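Local coordinates for clavulanic acid biosynthesis oligopeptide binding protein 2 (Streptomyces clavuligerus, PDB 2WOL), which probably binds peptides or related small solutes as an extracellular solute-binding protein linked to the clavulanic acid biosynthetic pathway, at residues R323-L333 and L364-L375; H305-I313 and H520-H528. All coordinates share one frame; numbering follows the deposited sequence. Where two conformers were deposited one is given.

Interaction 1 of 2, residues R323-L333 and L364-L375; sequences RAVQYAADKIL and LYPTGPDLRGDL
Y365 lies against the side chains of R323, Q326 and Y327, at the end of helix 319-327. Followed outward, its CB sits over one face of the Y327 ring, a CH-pi contact 4.0 Å from the centroid, and, like CG, touches Q326 CB. CD1 meets the amide of Q326, whose NE2 is bonded to A521 O and L523 O, while CD2 on the other ring edge turns to Y327 CZ, giving an edge-to-face pair with planes at 81°. Farther out, Y365 CE2 lies 3.5 Å from R323 CG. At the tip, Y365 OH accepts a bent hydrogen bond from R323 NE (3.0 Å), the hydroxyl tilted from the guanidinium plane, and is also bonded to M518 O. R323, extended from CG to NE, crosses the ring obliquely, its guanidinium plane 35° from the ring plane, and its NH2 bonds to E519 O.

At the helix end, D374 N donates to Y327 O (2.9 Å). T367 lays its CG2 against A329 O at 3.5 Å. D330 caps helix 331-337: OD1 accepts from L333 N, while OD2 offers its syn lone pair to R372 NH1 (3.0 Å) in a salt bridge, carboxylate and guanidinium planes nearly perpendicular. I332 CG2 covers one face of that guanidinium. One water lies 2.7 Å from both Q326 O and Y365 O and can donate to either; a second bridges Y327 OH and L364 O.

The loop before helix 375-384 thus lies along the junction of helices 319-327 and 331-337, helix 401-414 touching V325, A328 and L333, and helix 503-520 touching Q326 and L364.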
loop_
_atom_site.group_PDB
_atom_site.type_symbol
_atom_site.label_atom_id
_atom_site.label_comp_id
_atom_site.label_asym_id
_atom_site.label_seq_id
_atom_site.Cartn_x
_atom_site.Cartn_y
_atom_site.Cartn_z
ATOM N N ARG A 323 2.173 -28.007 -3.882
ATOM C CA ARG A 323 2.172 -28.401 -2.472
ATOM C C ARG A 323 3.532 -28.925 -2.019
ATOM O O ARG A 323 3.948 -28.669 -0.890
ATOM C CB ARG A 323 1.061 -29.417 -2.184
ATOM C CG ARG A 323 -0.324 -28.797 -2.305
ATOM C CD ARG A 323 -1.440 -29.788 -2.060
ATOM N NE ARG A 323 -2.730 -29.109 -2.150
ATOM C CZ ARG A 323 -3.897 -29.717 -2.351
ATOM N NH1 ARG A 323 -3.971 -31.040 -2.475
ATOM N NH2 ARG A 323 -5.003 -28.990 -2.428
ATOM N N ALA A 324 4.225 -29.646 -2.901
ATOM C CA ALA A 324 5.579 -30.102 -2.607
ATOM C C ALA A 324 6.472 -28.920 -2.256
ATOM O O ALA A 324 7.213 -28.963 -1.279
ATOM C CB ALA A 324 6.154 -30.873 -3.784
ATOM N N VAL A 325 6.374 -27.856 -3.048
ATOM C CA VAL A 325 7.156 -26.648 -2.809
ATOM C C VAL A 325 6.813 -26.026 -1.448
ATOM O O VAL A 325 7.712 -25.629 -0.699
ATOM C CB VAL A 325 6.974 -25.622 -3.949
ATOM C CG1 VAL A 325 7.626 -24.284 -3.598
ATOM C CG2 VAL A 325 7.550 -26.178 -5.248
ATOM N N GLN A 326 5.524 -25.968 -1.119
ATOM C CA GLN A 326 5.099 -25.409 0.164
ATOM C C GLN A 326 5.684 -26.214 1.330
ATOM O O GLN A 326 6.238 -25.639 2.260
ATOM C CB GLN A 326 3.575 -25.350 0.266
ATOM C CG GLN A 326 2.876 -24.631 -0.897
ATOM C CD GLN A 326 2.308 -23.265 -0.545
ATOM O OE1 GLN A 326 2.365 -22.812 0.603
ATOM N NE2 GLN A 326 1.720 -22.612 -1.539
ATOM N N TYR A 327 5.581 -27.541 1.266
ATOM C CA TYR A 327 6.102 -28.399 2.334
ATOM C C TYR A 327 7.619 -28.322 2.481
ATOM O O TYR A 327 8.138 -28.429 3.594
ATOM C CB TYR A 327 5.706 -29.858 2.103
ATOM C CG TYR A 327 4.282 -30.203 2.466
ATOM C CD1 TYR A 327 3.402 -30.698 1.504
ATOM C CD2 TYR A 327 3.819 -30.061 3.774
ATOM C CE1 TYR A 327 2.097 -31.030 1.826
ATOM C CE2 TYR A 327 2.509 -30.391 4.109
ATOM C CZ TYR A 327 1.651 -30.878 3.130
ATOM O OH TYR A 327 0.350 -31.210 3.446
ATOM N N ALA A 328 8.325 -28.159 1.360
ATOM C CA ALA A 328 9.793 -28.164 1.359
ATOM C C ALA A 328 10.421 -26.794 1.614
ATOM O O ALA A 328 11.641 -26.653 1.594
ATOM C CB ALA A 328 10.326 -28.766 0.060
ATOM N N ALA A 329 9.585 -25.792 1.861
ATOM C CA ALA A 329 10.071 -24.456 2.183
ATOM C C ALA A 329 10.674 -24.446 3.583
ATOM O O ALA A 329 10.019 -24.825 4.555
ATOM C CB ALA A 329 8.933 -23.439 2.085
ATOM N N ASP A 330 11.937 -24.040 3.677
ATOM C CA ASP A 330 12.569 -23.843 4.976
ATOM C C ASP A 330 12.243 -22.422 5.415
ATOM O O ASP A 330 12.921 -21.475 5.024
ATOM C CB ASP A 330 14.083 -24.070 4.882
ATOM C CG ASP A 330 14.791 -23.954 6.229
ATOM O OD1 ASP A 330 14.253 -23.307 7.149
ATOM O OD2 ASP A 330 15.900 -24.514 6.357
ATOM N N LYS A 331 11.190 -22.284 6.218
ATOM C CA LYS A 331 10.663 -20.966 6.587
ATOM C C LYS A 331 11.657 -20.149 7.409
ATOM O O LYS A 331 11.660 -18.919 7.349
ATOM C CB LYS A 331 9.342 -21.100 7.352
ATOM C CG LYS A 331 8.194 -21.828 6.616
ATOM C CD LYS A 331 7.753 -21.158 5.304
ATOM C CE LYS A 331 7.209 -19.743 5.503
ATOM N NZ LYS A 331 5.933 -19.684 6.282
ATOM N N ILE A 332 12.490 -20.846 8.175
ATOM C CA ILE A 332 13.516 -20.209 8.998
ATOM C C ILE A 332 14.614 -19.635 8.107
ATOM O O ILE A 332 14.986 -18.463 8.245
ATOM C CB ILE A 332 14.101 -21.199 10.041
ATOM C CG1 ILE A 332 12.993 -21.758 10.953
ATOM C CG2 ILE A 332 15.230 -20.550 10.853
ATOM C CD1 ILE A 332 12.182 -20.699 11.717
ATOM N N LEU A 333 15.107 -20.454 7.176
ATOM C CA LEU A 333 16.111 -20.026 6.199
ATOM C C LEU A 333 15.597 -18.864 5.347
ATOM O O LEU A 333 16.331 -17.910 5.063
ATOM C CB LEU A 333 16.506 -21.200 5.293
ATOM C CG LEU A 333 17.656 -21.024 4.296
ATOM C CD1 LEU A 333 18.997 -20.961 5.028
ATOM C CD2 LEU A 333 17.657 -22.139 3.252
ATOM N N LEU A 364 -2.176 -24.929 5.938
ATOM C CA LEU A 364 -2.508 -26.149 5.211
ATOM C C LEU A 364 -1.304 -27.044 4.963
ATOM O O LEU A 364 -1.459 -28.263 4.847
ATOM C CB LEU A 364 -3.220 -25.833 3.888
ATOM C CG LEU A 364 -4.576 -25.123 3.978
ATOM C CD1 LEU A 364 -5.226 -25.055 2.600
ATOM C CD2 LEU A 364 -5.524 -25.807 4.972
ATOM N N TYR A 365 -0.115 -26.442 4.888
ATOM C CA TYR A 365 1.113 -27.177 4.583
ATOM C C TYR A 365 2.195 -26.951 5.641
ATOM O O TYR A 365 3.186 -26.269 5.382
ATOM C CB TYR A 365 1.613 -26.815 3.174
ATOM C CG TYR A 365 0.480 -26.744 2.179
ATOM C CD1 TYR A 365 0.081 -25.524 1.629
ATOM C CD2 TYR A 365 -0.227 -27.893 1.828
ATOM C CE1 TYR A 365 -0.980 -25.456 0.725
ATOM C CE2 TYR A 365 -1.287 -27.835 0.940
ATOM C CZ TYR A 365 -1.661 -26.617 0.391
ATOM O OH TYR A 365 -2.715 -26.589 -0.496
ATOM N N PRO A 366 2.014 -27.535 6.842
ATOM C CA PRO A 366 2.989 -27.285 7.907
ATOM C C PRO A 366 4.383 -27.784 7.542
ATOM O O PRO A 366 4.524 -28.792 6.841
ATOM C CB PRO A 366 2.449 -28.097 9.087
ATOM C CG PRO A 366 1.028 -28.356 8.780
ATOM C CD PRO A 366 0.934 -28.429 7.287
ATOM N N THR A 367 5.397 -27.079 8.032
ATOM C CA THR A 367 6.784 -27.370 7.678
ATOM C C THR A 367 7.566 -28.076 8.797
ATOM O O THR A 367 8.780 -27.900 8.922
ATOM C CB THR A 367 7.525 -26.091 7.242
ATOM O OG1 THR A 367 7.440 -25.109 8.281
ATOM C CG2 THR A 367 6.918 -25.523 5.960
ATOM N N GLY A 368 6.872 -28.879 9.597
ATOM C CA GLY A 368 7.531 -29.682 10.630
ATOM C C GLY A 368 7.736 -28.956 11.949
ATOM O O GLY A 368 7.491 -27.751 12.048
ATOM N N PRO A 369 8.205 -29.685 12.981
ATOM C CA PRO A 369 8.322 -29.117 14.330
ATOM C C PRO A 369 9.340 -27.979 14.473
ATOM O O PRO A 369 9.231 -27.183 15.404
ATOM C CB PRO A 369 8.736 -30.319 15.187
ATOM C CG PRO A 369 9.376 -31.264 14.232
ATOM C CD PRO A 369 8.638 -31.094 12.934
ATOM N N ASP A 370 10.309 -27.905 13.566
ATOM C CA ASP A 370 11.311 -26.839 13.602
ATOM C C ASP A 370 11.087 -25.773 12.521
ATOM O O ASP A 370 11.890 -24.846 12.375
ATOM C CB ASP A 370 12.735 -27.419 13.530
ATOM C CG ASP A 370 13.036 -28.109 12.203
ATOM O OD1 ASP A 370 12.133 -28.231 11.342
ATOM O OD2 ASP A 370 14.200 -28.532 12.021
ATOM N N LEU A 371 9.991 -25.917 11.774
ATOM C CA LEU A 371 9.612 -24.984 10.697
ATOM C C LEU A 371 10.614 -24.935 9.534
ATOM O O LEU A 371 10.644 -23.965 8.775
ATOM C CB LEU A 371 9.354 -23.568 11.247
ATOM C CG LEU A 371 8.325 -23.410 12.371
ATOM C CD1 LEU A 371 8.346 -21.993 12.920
ATOM C CD2 LEU A 371 6.919 -23.786 11.899
ATOM N N ARG A 372 11.420 -25.984 9.384
ATOM C CA ARG A 372 12.458 -26.000 8.357
ATOM C C ARG A 372 12.084 -26.838 7.126
ATOM O O ARG A 372 12.869 -26.948 6.181
ATOM C CB ARG A 372 13.794 -26.457 8.954
ATOM C CG ARG A 372 14.474 -25.398 9.827
ATOM C CD ARG A 372 15.955 -25.716 9.971
ATOM N NE ARG A 372 16.695 -24.684 10.698
ATOM C CZ ARG A 372 17.304 -23.646 10.131
ATOM N NH1 ARG A 372 17.267 -23.477 8.811
ATOM N NH2 ARG A 372 17.953 -22.767 10.885
ATOM N N GLY A 373 10.882 -27.411 7.147
ATOM C CA GLY A 373 10.360 -28.187 6.021
ATOM C C GLY A 373 9.937 -29.584 6.426
ATOM O O GLY A 373 10.617 -30.236 7.221
ATOM N N ASP A 374 8.806 -30.035 5.890
ATOM C CA ASP A 374 8.382 -31.424 6.027
ATOM C C ASP A 374 8.717 -32.126 4.718
ATOM O O ASP A 374 7.925 -32.120 3.771
ATOM C CB ASP A 374 6.888 -31.521 6.346
ATOM C CG ASP A 374 6.436 -32.950 6.620
ATOM O OD1 ASP A 374 7.170 -33.896 6.257
ATOM O OD2 ASP A 374 5.330 -33.120 7.180
ATOM N N LEU A 375 9.902 -32.724 4.675
ATOM C CA LEU A 375 10.416 -33.300 3.442
ATOM C C LEU A 375 9.723 -34.609 3.090
ATOM O O LEU A 375 9.598 -34.940 1.914
ATOM C CB LEU A 375 11.938 -33.472 3.514
ATOM C CG LEU A 375 12.751 -32.214 3.864
ATOM C CD1 LEU A 375 14.243 -32.488 3.710
ATOM C CD2 LEU A 375 12.341 -31.000 3.021
HETATM O O HOH W 1 4.483 -24.402 3.860
HETATM O O HOH W 2 -0.980 -31.135 5.830
#

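Interaction 2 of 2, residues H305-I313 and H520-H528; sequences HFVAMQPHI and HAVLLPLVH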
loop_
_atom_site.group_PDB
_atom_site.type_symbol
_atom_site.label_atom_id
_atom_site.label_comp_id
_atom_site.label_asym_id
_atom_site.label_seq_id
_atom_site.Cartn_x
_atom_site.Cartn_y
_atom_site.Cartn_z
ATOM N N HIS A 305 5.501 -10.694 2.081
ATOM C CA HIS A 305 6.527 -11.250 1.219
ATOM C C HIS A 305 6.120 -12.685 0.908
ATOM O O HIS A 305 5.825 -13.465 1.816
ATOM C CB HIS A 305 7.882 -11.208 1.929
ATOM C CG HIS A 305 9.053 -11.437 1.024
ATOM N ND1 HIS A 305 9.332 -10.623 -0.054
ATOM C CD2 HIS A 305 10.032 -12.371 1.053
ATOM C CE1 HIS A 305 10.423 -11.056 -0.658
ATOM N NE2 HIS A 305 10.865 -12.118 -0.010
ATOM N N PHE A 306 6.087 -13.028 -0.376
ATOM C CA PHE A 306 5.634 -14.353 -0.781
ATOM C C PHE A 306 6.289 -14.845 -2.063
ATOM O O PHE A 306 6.956 -14.089 -2.767
ATOM C CB PHE A 306 4.095 -14.410 -0.891
ATOM C CG PHE A 306 3.509 -13.540 -1.979
ATOM C CD1 PHE A 306 3.187 -14.084 -3.221
ATOM C CD2 PHE A 306 3.245 -12.191 -1.750
ATOM C CE1 PHE A 306 2.626 -13.296 -4.222
ATOM C CE2 PHE A 306 2.683 -11.395 -2.746
ATOM C CZ PHE A 306 2.377 -11.950 -3.987
ATOM N N VAL A 307 6.104 -16.133 -2.337
ATOM C CA VAL A 307 6.506 -16.732 -3.600
ATOM C C VAL A 307 5.240 -17.185 -4.325
ATOM O O VAL A 307 4.386 -17.867 -3.742
ATOM C CB VAL A 307 7.471 -17.928 -3.385
ATOM C CG1 VAL A 307 7.760 -18.645 -4.706
ATOM C CG2 VAL A 307 8.771 -17.457 -2.735
ATOM N N ALA A 308 5.115 -16.782 -5.584
ATOM C CA ALA A 308 3.992 -17.190 -6.415
ATOM C C ALA A 308 4.414 -18.313 -7.346
ATOM O O ALA A 308 5.525 -18.306 -7.864
ATOM C CB ALA A 308 3.472 -16.005 -7.219
ATOM N N MET A 309 3.519 -19.278 -7.541
ATOM C CA MET A 309 3.728 -20.359 -8.500
ATOM C C MET A 309 2.698 -20.287 -9.624
ATOM O O MET A 309 1.512 -20.059 -9.379
ATOM C CB MET A 309 3.702 -21.715 -7.802
ATOM C CG MET A 309 5.002 -22.021 -7.080
ATOM S SD MET A 309 4.947 -23.525 -6.102
ATOM C CE MET A 309 4.150 -22.949 -4.605
ATOM N N GLN A 310 3.174 -20.478 -10.853
ATOM C CA GLN A 310 2.406 -20.176 -12.060
ATOM C C GLN A 310 1.941 -21.443 -12.778
ATOM O O GLN A 310 2.750 -22.105 -13.421
ATOM C CB GLN A 310 3.262 -19.332 -13.014
ATOM C CG GLN A 310 3.425 -17.859 -12.631
ATOM C CD GLN A 310 3.934 -17.662 -11.219
ATOM O OE1 GLN A 310 3.167 -17.309 -10.327
ATOM N NE2 GLN A 310 5.221 -17.917 -11.004
ATOM N N PRO A 311 0.640 -21.788 -12.663
ATOM C CA PRO A 311 0.116 -22.965 -13.371
ATOM C C PRO A 311 0.337 -22.968 -14.889
ATOM O O PRO A 311 0.350 -24.042 -15.498
ATOM C CB PRO A 311 -1.379 -22.929 -13.041
ATOM C CG PRO A 311 -1.425 -22.265 -11.705
ATOM C CD PRO A 311 -0.408 -21.163 -11.834
ATOM N N HIS A 312 0.520 -21.791 -15.482
ATOM C CA HIS A 312 0.810 -21.685 -16.917
ATOM C C HIS A 312 2.238 -22.103 -17.292
ATOM O O HIS A 312 2.585 -22.173 -18.480
ATOM C CB HIS A 312 0.466 -20.289 -17.464
ATOM C CG HIS A 312 0.845 -19.156 -16.559
ATOM N ND1 HIS A 312 0.127 -18.831 -15.427
ATOM C CD2 HIS A 312 1.846 -18.246 -16.644
ATOM C CE1 HIS A 312 0.677 -17.778 -14.847
ATOM N NE2 HIS A 312 1.722 -17.405 -15.564
ATOM N N ILE A 313 3.053 -22.392 -16.280
ATOM C CA ILE A 313 4.419 -22.864 -16.482
ATOM C C ILE A 313 4.549 -24.287 -15.931
ATOM O O ILE A 313 4.722 -24.466 -14.728
ATOM C CB ILE A 313 5.465 -21.934 -15.786
ATOM C CG1 ILE A 313 5.221 -20.446 -16.103
ATOM C CG2 ILE A 313 6.899 -22.376 -16.110
ATOM C CD1 ILE A 313 5.311 -20.067 -17.583
ATOM N N HIS A 520 -5.379 -24.107 -3.406
ATOM C CA HIS A 520 -4.749 -24.056 -4.732
ATOM C C HIS A 520 -3.222 -24.120 -4.661
ATOM O O HIS A 520 -2.574 -24.549 -5.618
ATOM C CB HIS A 520 -5.157 -22.790 -5.486
ATOM C CG HIS A 520 -6.517 -22.865 -6.106
ATOM N ND1 HIS A 520 -6.785 -23.627 -7.223
ATOM C CD2 HIS A 520 -7.680 -22.255 -5.777
ATOM C CE1 HIS A 520 -8.059 -23.492 -7.549
ATOM N NE2 HIS A 520 -8.624 -22.665 -6.687
ATOM N N ALA A 521 -2.663 -23.664 -3.536
ATOM C CA ALA A 521 -1.215 -23.701 -3.272
ATOM C C ALA A 521 -0.369 -22.848 -4.238
ATOM O O ALA A 521 0.841 -23.050 -4.367
ATOM C CB ALA A 521 -0.702 -25.156 -3.205
ATOM N N VAL A 522 -1.011 -21.883 -4.892
ATOM C CA VAL A 522 -0.319 -21.004 -5.841
ATOM C C VAL A 522 0.500 -19.898 -5.167
ATOM O O VAL A 522 1.404 -19.340 -5.783
ATOM C CB VAL A 522 -1.278 -20.394 -6.893
ATOM C CG1 VAL A 522 -1.774 -21.471 -7.859
ATOM C CG2 VAL A 522 -2.453 -19.686 -6.226
ATOM N N LEU A 523 0.188 -19.598 -3.905
ATOM C CA LEU A 523 0.936 -18.594 -3.146
ATOM C C LEU A 523 1.552 -19.215 -1.900
ATOM O O LEU A 523 0.845 -19.829 -1.097
ATOM C CB LEU A 523 0.037 -17.415 -2.751
ATOM C CG LEU A 523 -0.672 -16.642 -3.873
ATOM C CD1 LEU A 523 -1.503 -15.505 -3.301
ATOM C CD2 LEU A 523 0.323 -16.113 -4.897
ATOM N N LEU A 524 2.866 -19.050 -1.762
ATOM C CA LEU A 524 3.607 -19.489 -0.585
ATOM C C LEU A 524 3.947 -18.268 0.270
ATOM O O LEU A 524 4.848 -17.498 -0.075
ATOM C CB LEU A 524 4.885 -20.232 -0.998
ATOM C CG LEU A 524 5.965 -20.517 0.057
ATOM C CD1 LEU A 524 5.430 -21.328 1.244
ATOM C CD2 LEU A 524 7.142 -21.234 -0.582
ATOM N N PRO A 525 3.219 -18.084 1.386
ATOM C CA PRO A 525 3.469 -16.958 2.280
ATOM C C PRO A 525 4.782 -17.164 3.017
ATOM O O PRO A 525 5.068 -18.276 3.464
ATOM C CB PRO A 525 2.300 -17.010 3.275
ATOM C CG PRO A 525 1.397 -18.094 2.825
ATOM C CD PRO A 525 2.133 -18.953 1.867
ATOM N N LEU A 526 5.574 -16.103 3.133
ATOM C CA LEU A 526 6.839 -16.179 3.866
ATOM C C LEU A 526 6.769 -15.400 5.173
ATOM O O LEU A 526 6.732 -15.992 6.255
ATOM C CB LEU A 526 8.012 -15.704 3.000
ATOM C CG LEU A 526 8.231 -16.457 1.681
ATOM C CD1 LEU A 526 9.402 -15.869 0.917
ATOM C CD2 LEU A 526 8.450 -17.944 1.926
ATOM N N VAL A 527 6.748 -14.075 5.067
ATOM C CA VAL A 527 6.644 -13.215 6.244
ATOM C C VAL A 527 5.753 -12.018 5.974
ATOM O O VAL A 527 5.617 -11.589 4.826
ATOM C CB VAL A 527 8.038 -12.693 6.731
ATOM C CG1 VAL A 527 8.943 -13.844 7.176
ATOM C CG2 VAL A 527 8.726 -11.833 5.664
ATOM N N HIS A 528 5.138 -11.502 7.034
ATOM C CA HIS A 528 4.591 -10.153 7.007
ATOM C C HIS A 528 5.719 -9.216 7.413
ATOM O O HIS A 528 6.324 -9.367 8.487
ATOM C CB HIS A 528 3.398 -10.007 7.945
ATOM C CG HIS A 528 2.177 -10.739 7.485
ATOM N ND1 HIS A 528 1.571 -10.494 6.271
ATOM C CD2 HIS A 528 1.441 -11.703 8.086
ATOM C CE1 HIS A 528 0.520 -11.283 6.140
ATOM N NE2 HIS A 528 0.416 -12.021 7.230
#
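An antiparallel strand pair with a classic beta bulge joins strand 303-309 to strand 523-534, two neighbours in the mixed sheet of this solute-binding fold. V307 and L524 form a hydrogen-bonded pair: V307 N gives to L524 O, and L524 N returns a nearly straight bond to V307 O (2.8 Å). Two residues on, M309 N donates to V522 O, also at 2.8 Å, extending the ladder past the first residue of the second strand. Between these rungs A308 and L523 make a non-hydrogen-bonded pair, where A308 CA approaches V522 O in a CA-H...O contact.

The bulge comes at the other end, where L526 and V527 both face H305. H305 O takes L526 N at 3.0 Å, in the carbonyl plane, and a weak second bond from V527 N, while H305 N donates nearly straight to V527 O (2.9 Å). The extra residue brings L526 toward the partner strand: its CB comes within 3.3 Å of H305 O, and its CD1 touches V307 CG2 and, in one of the two conformers of H305, the imidazole. V405 of helix 401-414 touches both H305 and L526, and V409 touches V307, so this helix packs against the face bearing H305 and V307.

On the face bearing F306, A308 and L523, the leucine CD2 touches F306 CE1 at 3.7 Å and A308 CB. With CG between backbone N and carbonyl carbon (chi1 65°), the F306 ring projects across the strand direction and meets that methyl obliquely. W453 and T451 of strand 448-453 also touch F306. Beyond the strand, P311 CG packs on V522 CG1, and M309, bent at its thioether, brings CE to 3.3 Å from A521 O.

Interaction 1 is nested within the long chain loop that interaction 2 closes; their centres are about 14 Å apart, and strand 303-309 is followed in the chain by helix 319-327. Q326 joins them directly: its NE2 lies 3.0 Å from L523 O and 3.0 Å from A521 O, probable hydrogen bonds to backbone carbonyls on the 520-528 segment, while Q326 OE1 packs 3.5 Å from L524 CD1. Through these probable bonds the amide beside Y365 would also tie down A521 and the first strand residue, L523. K331 adds a weak approach, its NZ 3.3 Å from P525 O, besides its hydrogen bond to T348 O.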